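Germination protein YpeB (Bacillus megaterium QM B1551, PDB 5BOI) takes part in the germination of bacillus spores, probably in an inhibitory role, and is represented here by its C-terminal, PepSY-containing part. Local coordinates at residues E29-V34 and Y45-T50; Q56-D61 and V72-D77; R161-P166 and E198-E203. One frame throughout, in Å; residues are numbered along the deposited sequence.

Contact 1: E29-V34 and Y45-T50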
loop_
_atom_site.group_PDB
_atom_site.type_symbol
_atom_site.label_atom_id
_atom_site.label_comp_id
_atom_site.label_asym_id
_atom_site.label_seq_id
_atom_site.Cartn_x
_atom_site.Cartn_y
_atom_site.Cartn_z
ATOM N N GLU A 29 -20.367 8.646 -16.549
ATOM C CA GLU A 29 -19.421 7.635 -17.008
ATOM C C GLU A 29 -20.102 6.328 -17.391
ATOM O O GLU A 29 -20.863 5.760 -16.610
ATOM C CB GLU A 29 -18.370 7.354 -15.931
ATOM C CG GLU A 29 -17.528 8.549 -15.532
ATOM C CD GLU A 29 -18.138 9.338 -14.388
ATOM O OE1 GLU A 29 -19.198 8.918 -13.875
ATOM O OE2 GLU A 29 -17.550 10.369 -13.998
ATOM N N GLN A 30 -19.820 5.853 -18.600
ATOM C CA GLN A 30 -20.227 4.514 -18.995
ATOM C C GLN A 30 -19.280 3.512 -18.333
ATOM O O GLN A 30 -18.074 3.746 -18.265
ATOM C CB GLN A 30 -20.210 4.353 -20.520
ATOM C CG GLN A 30 -20.144 2.896 -20.980
ATOM C CD GLN A 30 -19.433 2.713 -22.310
ATOM O OE1 GLN A 30 -19.676 3.448 -23.269
ATOM N NE2 GLN A 30 -18.544 1.725 -22.372
ATOM N N ILE A 31 -19.822 2.405 -17.835
ATOM C CA ILE A 31 -18.992 1.376 -17.218
ATOM C C ILE A 31 -19.193 0.005 -17.867
ATOM O O ILE A 31 -20.255 -0.601 -17.745
ATOM C CB ILE A 31 -19.275 1.262 -15.707
ATOM C CG1 ILE A 31 -19.252 2.647 -15.050
ATOM C CG2 ILE A 31 -18.280 0.305 -15.042
ATOM C CD1 ILE A 31 -19.448 2.625 -13.544
ATOM N N HIS A 32 -18.162 -0.467 -18.565
ATOM C CA HIS A 32 -18.147 -1.802 -19.162
ATOM C C HIS A 32 -17.614 -2.808 -18.145
ATOM O O HIS A 32 -16.465 -2.706 -17.705
ATOM C CB HIS A 32 -17.292 -1.807 -20.439
ATOM C CG HIS A 32 -17.027 -3.174 -20.999
ATOM N ND1 HIS A 32 -17.962 -3.877 -21.727
ATOM C CD2 HIS A 32 -15.922 -3.956 -20.951
ATOM C CE1 HIS A 32 -17.449 -5.038 -22.098
ATOM N NE2 HIS A 32 -16.211 -5.110 -21.638
ATOM N N ILE A 33 -18.446 -3.773 -17.765
ATOM C CA ILE A 33 -18.072 -4.711 -16.710
ATOM C C ILE A 33 -17.971 -6.147 -17.233
ATOM O O ILE A 33 -18.797 -6.595 -18.029
ATOM C CB ILE A 33 -19.073 -4.638 -15.526
ATOM C CG1 ILE A 33 -18.724 -5.665 -14.444
ATOM C CG2 ILE A 33 -20.494 -4.840 -16.010
ATOM C CD1 ILE A 33 -19.455 -5.445 -13.136
ATOM N N VAL A 34 -16.935 -6.852 -16.785
ATOM C CA VAL A 34 -16.642 -8.214 -17.219
ATOM C C VAL A 34 -16.466 -9.125 -15.998
ATOM O O VAL A 34 -15.872 -8.714 -15.002
ATOM C CB VAL A 34 -15.366 -8.244 -18.103
ATOM C CG1 VAL A 34 -14.852 -9.660 -18.300
ATOM C CG2 VAL A 34 -15.625 -7.566 -19.443
ATOM N N TYR A 45 -14.765 -8.957 -10.700
ATOM C CA TYR A 45 -15.379 -8.162 -11.760
ATOM C C TYR A 45 -14.398 -7.144 -12.330
ATOM O O TYR A 45 -13.944 -6.250 -11.618
ATOM C CB TYR A 45 -16.624 -7.429 -11.255
ATOM C CG TYR A 45 -17.743 -8.348 -10.834
ATOM C CD1 TYR A 45 -18.582 -8.915 -11.783
ATOM C CD2 TYR A 45 -17.998 -8.604 -9.494
ATOM C CE1 TYR A 45 -19.612 -9.753 -11.417
ATOM C CE2 TYR A 45 -19.043 -9.431 -9.116
ATOM C CZ TYR A 45 -19.841 -10.004 -10.084
ATOM O OH TYR A 45 -20.876 -10.834 -9.726
ATOM N N SER A 46 -14.070 -7.282 -13.610
ATOM C CA SER A 46 -13.174 -6.338 -14.280
ATOM C C SER A 46 -13.967 -5.221 -14.943
ATOM O O SER A 46 -14.730 -5.463 -15.879
ATOM C CB SER A 46 -12.309 -7.047 -15.324
ATOM O OG SER A 46 -11.174 -7.650 -14.732
ATOM N N LEU A 47 -13.770 -3.998 -14.468
ATOM C CA LEU A 47 -14.516 -2.857 -14.976
ATOM C C LEU A 47 -13.640 -1.963 -15.837
ATOM O O LEU A 47 -12.456 -1.767 -15.542
ATOM C CB LEU A 47 -15.111 -2.039 -13.828
ATOM C CG LEU A 47 -16.306 -2.602 -13.056
ATOM C CD1 LEU A 47 -15.970 -3.907 -12.349
ATOM C CD2 LEU A 47 -16.783 -1.578 -12.051
ATOM N N THR A 48 -14.229 -1.435 -16.906
ATOM C CA THR A 48 -13.580 -0.423 -17.730
ATOM C C THR A 48 -14.469 0.813 -17.771
ATOM O O THR A 48 -15.453 0.854 -18.505
ATOM C CB THR A 48 -13.313 -0.917 -19.170
ATOM O OG1 THR A 48 -12.521 -2.110 -19.136
ATOM C CG2 THR A 48 -12.570 0.145 -19.966
ATOM N N ILE A 49 -14.123 1.811 -16.967
ATOM C CA ILE A 49 -14.910 3.031 -16.870
ATOM C C ILE A 49 -14.393 4.092 -17.841
ATOM O O ILE A 49 -13.210 4.422 -17.841
ATOM C CB ILE A 49 -14.888 3.587 -15.437
ATOM C CG1 ILE A 49 -15.444 2.549 -14.462
ATOM C CG2 ILE A 49 -15.675 4.880 -15.351
ATOM C CD1 ILE A 49 -14.471 2.150 -13.380
ATOM N N THR A 50 -15.282 4.625 -18.672
ATOM C CA THR A 50 -14.871 5.573 -19.697
ATOM C C THR A 50 -15.469 6.959 -19.458
ATOM O O THR A 50 -16.679 7.100 -19.311
ATOM C CB THR A 50 -15.287 5.089 -21.104
ATOM O OG1 THR A 50 -16.696 4.827 -21.119
ATOM C CG2 THR A 50 -14.554 3.811 -21.471
#

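Contact 2: Q56-D61 and V72-D77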
loop_
_atom_site.group_PDB
_atom_site.type_symbol
_atom_site.label_atom_id
_atom_site.label_comp_id
_atom_site.label_asym_id
_atom_site.label_seq_id
_atom_site.Cartn_x
_atom_site.Cartn_y
_atom_site.Cartn_z
ATOM N N GLN A 56 -10.713 9.101 -21.696
ATOM C CA GLN A 56 -9.858 8.491 -20.687
ATOM C C GLN A 56 -10.517 7.252 -20.088
ATOM O O GLN A 56 -11.692 7.281 -19.711
ATOM C CB GLN A 56 -9.537 9.496 -19.573
ATOM C CG GLN A 56 -8.541 10.595 -19.934
ATOM C CD GLN A 56 -7.106 10.096 -20.067
ATOM O OE1 GLN A 56 -6.833 8.899 -19.958
ATOM N NE2 GLN A 56 -6.179 11.024 -20.293
ATOM N N GLU A 57 -9.757 6.169 -19.985
ATOM C CA GLU A 57 -10.293 4.930 -19.444
ATOM C C GLU A 57 -9.680 4.578 -18.095
ATOM O O GLU A 57 -8.491 4.802 -17.854
ATOM C CB GLU A 57 -10.078 3.783 -20.426
ATOM C CG GLU A 57 -10.778 3.971 -21.755
ATOM C CD GLU A 57 -10.598 2.782 -22.671
ATOM O OE1 GLU A 57 -10.698 1.638 -22.183
ATOM O OE2 GLU A 57 -10.349 2.990 -23.877
ATOM N N THR A 58 -10.515 4.031 -17.221
ATOM C CA THR A 58 -10.096 3.591 -15.896
ATOM C C THR A 58 -10.468 2.126 -15.731
ATOM O O THR A 58 -11.574 1.710 -16.093
ATOM C CB THR A 58 -10.756 4.429 -14.778
ATOM O OG1 THR A 58 -10.273 5.775 -14.848
ATOM C CG2 THR A 58 -10.437 3.846 -13.386
ATOM N N TYR A 59 -9.539 1.347 -15.189
ATOM C CA TYR A 59 -9.753 -0.076 -15.010
ATOM C C TYR A 59 -9.819 -0.382 -13.525
ATOM O O TYR A 59 -8.961 0.043 -12.755
ATOM C CB TYR A 59 -8.637 -0.879 -15.681
ATOM C CG TYR A 59 -8.378 -0.445 -17.108
ATOM C CD1 TYR A 59 -7.524 0.620 -17.390
ATOM C CD2 TYR A 59 -9.003 -1.081 -18.171
ATOM C CE1 TYR A 59 -7.290 1.027 -18.696
ATOM C CE2 TYR A 59 -8.774 -0.682 -19.475
ATOM C CZ TYR A 59 -7.919 0.373 -19.732
ATOM O OH TYR A 59 -7.690 0.775 -21.028
ATOM N N MET A 60 -10.842 -1.118 -13.126
ATOM C CA MET A 60 -11.034 -1.401 -11.723
ATOM C C MET A 60 -11.467 -2.833 -11.508
ATOM O O MET A 60 -12.360 -3.336 -12.192
ATOM C CB MET A 60 -12.070 -0.457 -11.120
ATOM C CG MET A 60 -12.273 -0.711 -9.633
ATOM S SD MET A 60 -13.168 0.620 -8.806
ATOM C CE MET A 60 -13.000 0.122 -7.089
ATOM N N ASP A 61 -10.832 -3.486 -10.546
ATOM C CA ASP A 61 -11.209 -4.835 -10.189
ATOM C C ASP A 61 -11.816 -4.863 -8.790
ATOM O O ASP A 61 -11.321 -4.229 -7.851
ATOM C CB ASP A 61 -10.004 -5.770 -10.287
ATOM C CG ASP A 61 -9.538 -5.963 -11.727
ATOM O OD1 ASP A 61 -10.107 -6.832 -12.420
ATOM O OD2 ASP A 61 -8.607 -5.251 -12.167
ATOM N N VAL A 72 -7.054 -0.691 -8.988
ATOM C CA VAL A 72 -7.500 0.426 -9.831
ATOM C C VAL A 72 -6.355 0.976 -10.659
ATOM O O VAL A 72 -5.215 1.079 -10.195
ATOM C CB VAL A 72 -8.097 1.606 -9.001
ATOM C CG1 VAL A 72 -8.333 2.846 -9.890
ATOM C CG2 VAL A 72 -9.381 1.203 -8.310
ATOM N N LEU A 73 -6.644 1.331 -11.902
ATOM C CA LEU A 73 -5.688 2.119 -12.658
ATOM C C LEU A 73 -6.411 3.066 -13.598
ATOM O O LEU A 73 -7.209 2.627 -14.424
ATOM C CB LEU A 73 -4.737 1.225 -13.447
ATOM C CG LEU A 73 -3.687 2.057 -14.185
ATOM C CD1 LEU A 73 -2.965 2.961 -13.194
ATOM C CD2 LEU A 73 -2.704 1.169 -14.933
ATOM N N GLU A 74 -6.155 4.362 -13.424
ATOM C CA GLU A 74 -6.618 5.379 -14.356
ATOM C C GLU A 74 -5.473 5.629 -15.309
ATOM O O GLU A 74 -4.447 6.174 -14.903
ATOM C CB GLU A 74 -7.011 6.679 -13.644
ATOM C CG GLU A 74 -8.060 6.521 -12.548
ATOM C CD GLU A 74 -8.568 7.862 -12.028
ATOM O OE1 GLU A 74 -8.311 8.900 -12.686
ATOM O OE2 GLU A 74 -9.221 7.877 -10.958
ATOM N N ASP A 75 -5.637 5.223 -16.564
ATOM C CA ASP A 75 -4.550 5.290 -17.539
ATOM C C ASP A 75 -4.414 6.694 -18.117
ATOM O O ASP A 75 -4.900 6.985 -19.213
ATOM C CB ASP A 75 -4.767 4.270 -18.653
ATOM C CG ASP A 75 -3.563 4.141 -19.562
ATOM O OD1 ASP A 75 -2.430 4.384 -19.094
ATOM O OD2 ASP A 75 -3.756 3.800 -20.743
ATOM N N ARG A 76 -3.729 7.549 -17.367
ATOM C CA ARG A 76 -3.704 8.981 -17.626
ATOM C C ARG A 76 -2.330 9.562 -17.307
ATOM O O ARG A 76 -1.777 9.310 -16.238
ATOM C CB ARG A 76 -4.785 9.678 -16.792
ATOM C CG ARG A 76 -5.024 11.132 -17.148
ATOM C CD ARG A 76 -6.254 11.690 -16.429
ATOM N NE ARG A 76 -5.975 12.159 -15.072
ATOM C CZ ARG A 76 -6.327 11.516 -13.962
ATOM N NH1 ARG A 76 -6.036 12.035 -12.776
ATOM N NH2 ARG A 76 -6.976 10.360 -14.033
ATOM N N ASP A 77 -1.780 10.340 -18.234
ATOM C CA ASP A 77 -0.496 10.994 -18.013
ATOM C C ASP A 77 -0.690 12.394 -17.418
ATOM O O ASP A 77 -1.507 13.178 -17.916
ATOM C CB ASP A 77 0.290 11.075 -19.321
ATOM C CG ASP A 77 1.701 11.577 -19.120
ATOM O OD1 ASP A 77 2.515 10.857 -18.499
ATOM O OD2 ASP A 77 1.993 12.699 -19.571
HETATM O O HOH W 1 -7.231 6.286 -21.125
#

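Contact 3: R161-P166 and E198-E203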
loop_
_atom_site.group_PDB
_atom_site.type_symbol
_atom_site.label_atom_id
_atom_site.label_comp_id
_atom_site.label_asym_id
_atom_site.label_seq_id
_atom_site.Cartn_x
_atom_site.Cartn_y
_atom_site.Cartn_z
ATOM N N ARG A 161 -2.126 -13.578 12.682
ATOM C CA ARG A 161 -0.860 -14.181 13.046
ATOM C C ARG A 161 -0.724 -14.112 14.561
ATOM O O ARG A 161 -1.238 -13.182 15.188
ATOM C CB ARG A 161 0.306 -13.442 12.379
ATOM C CG ARG A 161 0.228 -13.308 10.854
ATOM C CD ARG A 161 1.077 -12.126 10.373
ATOM N NE ARG A 161 1.396 -12.184 8.943
ATOM C CZ ARG A 161 0.638 -11.666 7.981
ATOM N NH1 ARG A 161 1.014 -11.762 6.708
ATOM N NH2 ARG A 161 -0.499 -11.047 8.290
ATOM N N ASP A 162 -0.041 -15.076 15.167
ATOM C CA ASP A 162 0.334 -14.895 16.568
ATOM C C ASP A 162 1.832 -14.645 16.573
ATOM O O ASP A 162 2.627 -15.556 16.381
ATOM C CB ASP A 162 -0.042 -16.089 17.454
ATOM C CG ASP A 162 0.602 -16.013 18.836
ATOM O OD1 ASP A 162 0.247 -15.095 19.613
ATOM O OD2 ASP A 162 1.420 -16.890 19.177
ATOM N N ILE A 163 2.201 -13.390 16.791
ATOM C CA ILE A 163 3.575 -12.929 16.663
ATOM C C ILE A 163 4.409 -13.292 17.887
ATOM O O ILE A 163 3.989 -13.040 19.021
ATOM C CB ILE A 163 3.586 -11.407 16.413
ATOM C CG1 ILE A 163 2.819 -11.119 15.118
ATOM C CG2 ILE A 163 5.002 -10.849 16.383
ATOM C CD1 ILE A 163 2.512 -9.683 14.895
ATOM N N PRO A 164 5.590 -13.908 17.660
ATOM C CA PRO A 164 6.437 -14.398 18.751
ATOM C C PRO A 164 7.104 -13.261 19.513
ATOM O O PRO A 164 7.170 -12.130 19.023
ATOM C CB PRO A 164 7.485 -15.249 18.026
ATOM C CG PRO A 164 7.597 -14.610 16.688
ATOM C CD PRO A 164 6.202 -14.159 16.340
ATOM N N LYS A 165 7.598 -13.572 20.702
ATOM C CA LYS A 165 8.352 -12.618 21.498
ATOM C C LYS A 165 9.789 -12.544 20.980
ATOM O O LYS A 165 10.363 -13.567 20.603
ATOM C CB LYS A 165 8.326 -13.021 22.977
ATOM C CG LYS A 165 8.705 -11.919 23.951
ATOM C CD LYS A 165 8.508 -12.379 25.391
ATOM C CE LYS A 165 7.140 -13.027 25.569
ATOM N NZ LYS A 165 6.196 -12.175 26.354
ATOM N N PRO A 166 10.373 -11.338 20.953
ATOM C CA PRO A 166 11.784 -11.264 20.564
ATOM C C PRO A 166 12.645 -12.008 21.543
ATOM O O PRO A 166 12.296 -12.070 22.729
ATOM C CB PRO A 166 12.101 -9.770 20.619
ATOM C CG PRO A 166 10.784 -9.091 20.478
ATOM C CD PRO A 166 9.762 -10.002 21.085
ATOM N N GLU A 198 8.324 -15.374 6.744
ATOM C CA GLU A 198 8.094 -14.262 7.673
ATOM C C GLU A 198 8.983 -14.336 8.918
ATOM O O GLU A 198 9.080 -15.364 9.588
ATOM C CB GLU A 198 6.616 -14.197 8.061
ATOM C CG GLU A 198 5.743 -13.809 6.860
ATOM C CD GLU A 198 4.322 -13.424 7.217
ATOM O OE1 GLU A 198 3.930 -13.548 8.396
ATOM O OE2 GLU A 198 3.589 -13.005 6.293
ATOM N N VAL A 199 9.645 -13.223 9.196
ATOM C CA VAL A 199 10.592 -13.095 10.291
ATOM C C VAL A 199 10.298 -11.839 11.109
ATOM O O VAL A 199 10.012 -10.792 10.533
ATOM C CB VAL A 199 12.038 -13.041 9.744
ATOM C CG1 VAL A 199 12.995 -12.533 10.797
ATOM C CG2 VAL A 199 12.468 -14.443 9.275
ATOM N N LEU A 200 10.341 -11.946 12.436
ATOM C CA LEU A 200 10.156 -10.767 13.288
ATOM C C LEU A 200 11.466 -9.997 13.416
ATOM O O LEU A 200 12.503 -10.592 13.721
ATOM C CB LEU A 200 9.652 -11.168 14.682
ATOM C CG LEU A 200 9.315 -10.036 15.658
ATOM C CD1 LEU A 200 8.094 -9.224 15.208
ATOM C CD2 LEU A 200 9.094 -10.581 17.085
ATOM N N CYS A 201 11.408 -8.681 13.204
ATOM C CA CYS A 201 12.590 -7.809 13.247
ATOM C C CYS A 201 12.373 -6.534 14.041
ATOM O O CYS A 201 11.255 -6.041 14.140
ATOM C CB CYS A 201 13.017 -7.380 11.836
ATOM S SG CYS A 201 13.415 -8.693 10.685
ATOM N N TYR A 202 13.447 -5.956 14.566
ATOM C CA TYR A 202 13.388 -4.549 14.975
ATOM C C TYR A 202 13.704 -3.727 13.737
ATOM O O TYR A 202 14.720 -3.979 13.080
ATOM C CB TYR A 202 14.410 -4.238 16.059
ATOM C CG TYR A 202 14.088 -4.900 17.376
ATOM C CD1 TYR A 202 13.181 -4.322 18.233
ATOM C CD2 TYR A 202 14.695 -6.102 17.745
ATOM C CE1 TYR A 202 12.854 -4.929 19.448
ATOM C CE2 TYR A 202 14.406 -6.719 18.967
ATOM C CZ TYR A 202 13.467 -6.122 19.816
ATOM O OH TYR A 202 13.139 -6.708 21.034
ATOM N N GLU A 203 12.841 -2.768 13.426
ATOM C CA GLU A 203 13.033 -1.886 12.285
ATOM C C GLU A 203 13.569 -0.552 12.784
ATOM O O GLU A 203 13.000 0.040 13.695
ATOM C CB GLU A 203 11.712 -1.681 11.538
ATOM C CG GLU A 203 11.786 -0.628 10.448
ATOM C CD GLU A 203 10.463 0.080 10.263
ATOM O OE1 GLU A 203 9.424 -0.617 10.229
ATOM O OE2 GLU A 203 10.462 1.325 10.153
#

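Contact 1: E29-V34 and Y45-T50
Ile31 and Ile49 run alongside each other on one face of the sheet, across a non-hydrogen-bonded pair of an antiparallel beta hairpin in the PepSY1-2 region of YpeB, with Ile31 CG2 3.7 Å from Ile49 CG1. The same methyl reaches diagonally to Leu47, 3.8 Å from its CD2. At the next non-hydrogen-bonded pair, Ile33 runs alongside Leu47, CG1 to CD1 at 3.9 Å. Ile33 CG1 is anti to the backbone N (chi1 177°), and beyond it CD1 packs obliquely on the ring of Tyr45, 3.8 Å from CD1 of the tyrosine. Together they make a continuous apolar face.

Hydrogen-bonded pairs alternate with these and send their side chains to the other face: Gln30 with Thr50, His32 with Thr48, Val34 with Ser46. The His32 pair is closed by two bonds, Thr48 N to His32 O at 2.7 Å and His32 N to Thr48 O at 3.0 Å. At the Gln30-Thr50 pair the bond from Thr50 N to Gln30 O is nearly straight (3.0 Å, 173° at the hydrogen), while its return, Gln30 N to Thr50 O, is weak. Thr50 OG1 sits between its own backbone N and carbonyl carbon (chi1 55°), from where it adds a second, weak bond to Gln30 O.

Tyr45 OH is anchored outside the hairpin on Val10 O, and Lys16 NZ binds Ile31 O. Helix 12-22 lies over the apolar face, touching Ile33 through Glu12 and Lys16 and Leu47 through Ala19, while strand 57-63 flanks strand 44-50 through backbone bonds such as Leu47 with Met60.

Contact 2: Q56-D61 and V72-D77
Tyr59 of this antiparallel beta hairpin meets segment 72-77 with the edge of its ring: Leu73 O lies near the ring plane, 3.6 Å from CD1, and Asp75 CB beside CE1. The Arg76 guanidinium has the Glu74 carboxylate carbon in plane at its edge, in a salt bridge whose modelled length is too short to be relied on. The Gln56 amide stands almost perpendicular to the guanidinium (87°) and packs against the arginine's aliphatic part, Gln56 CD lying 3.7 Å from Arg76 CG. An alanine at Gln56 would probably uncover Arg76 CG and CD and let the arginine chain turn more freely.

On the face away from Tyr59 and Leu73, Thr58 runs beside Glu74, OG1 3.3 Å from Glu74 CG, and Met60 crosses Val72, CG to CG2 at 3.7 Å. Leu23 and Phe22 add to the packing of Val72 on that face.

Tyr59 and Leu73 exchange two backbone bonds, both 2.8 Å between N and O. Past them the chain folds into an inverse gamma turn centred on Asp75. Asp75 N still bonds Glu57 O (3.2 Å), and just beyond, a water accepts from Glu57 N (2.8 Å) and donates to Asp75 O.

Contact 3: R161-P166 and E198-E203
Leu200 is the bump of this contact, rising from strand 198-208, antiparallel to strands 182-192 and 211-218, in the C-terminal PepSY-family region into a hollow lined by Ile163, Pro164 and Pro166 of an irregular linker. Its CG is anti to the backbone N (chi1 -176°), and its two methyls divide the hollow. CD1 takes one wall, 3.7 Å from Ile163 CG2, the two side chains crossing at about a right angle. CD2 fills the proline end, 4.1 Å from Pro166 CG and 4.3 Å from Pro164 CG, and is pressed against Pro164 O at 3.1 Å.

Beyond the leucine, the Pro166 ring rests on the tip of Tyr202, with CB 3.3 Å from OH. That hydroxyl is hydrogen-bonded to Ile168 O, so the tyrosine touches the proline and is bonded to the loop just beyond.

At the other end shape gives way to charge. Arg161 has a second carboxylate partner in Asp133, through NH2, and grips Glu198 side-on, its guanidinium only 14° from coplanar with the carboxylate. Arg161 NE reaches Glu198 OE1 and Arg161 NH1 reaches OE2, both at 2.9 Å and each on the syn lone pair of its oxygen.

Overall arrangement
From the N terminus the chain passes helix 12-22 and enters contact 1, which closes a hairpin loop of ten residues. After a short connection, contact 2 closes a second loop of equal length. Their inner strands, 44-50 and 57-63, are neighbours, so the hairpins form one run of four antiparallel strands; Ser46 OG bonded to Asp61 OD1 at 2.7 Å adds a side-chain tie. Contact 3 opens later, closes 31 residues, and lies on the opposite side of the chain's centre, about 41 Å from contact 1 and 37 Å from contact 2 between centres. It fastens the linker after helix 152-156 onto strand 198-208 of the C-terminal PepSY-family region. All three are in series; none nests or crosses.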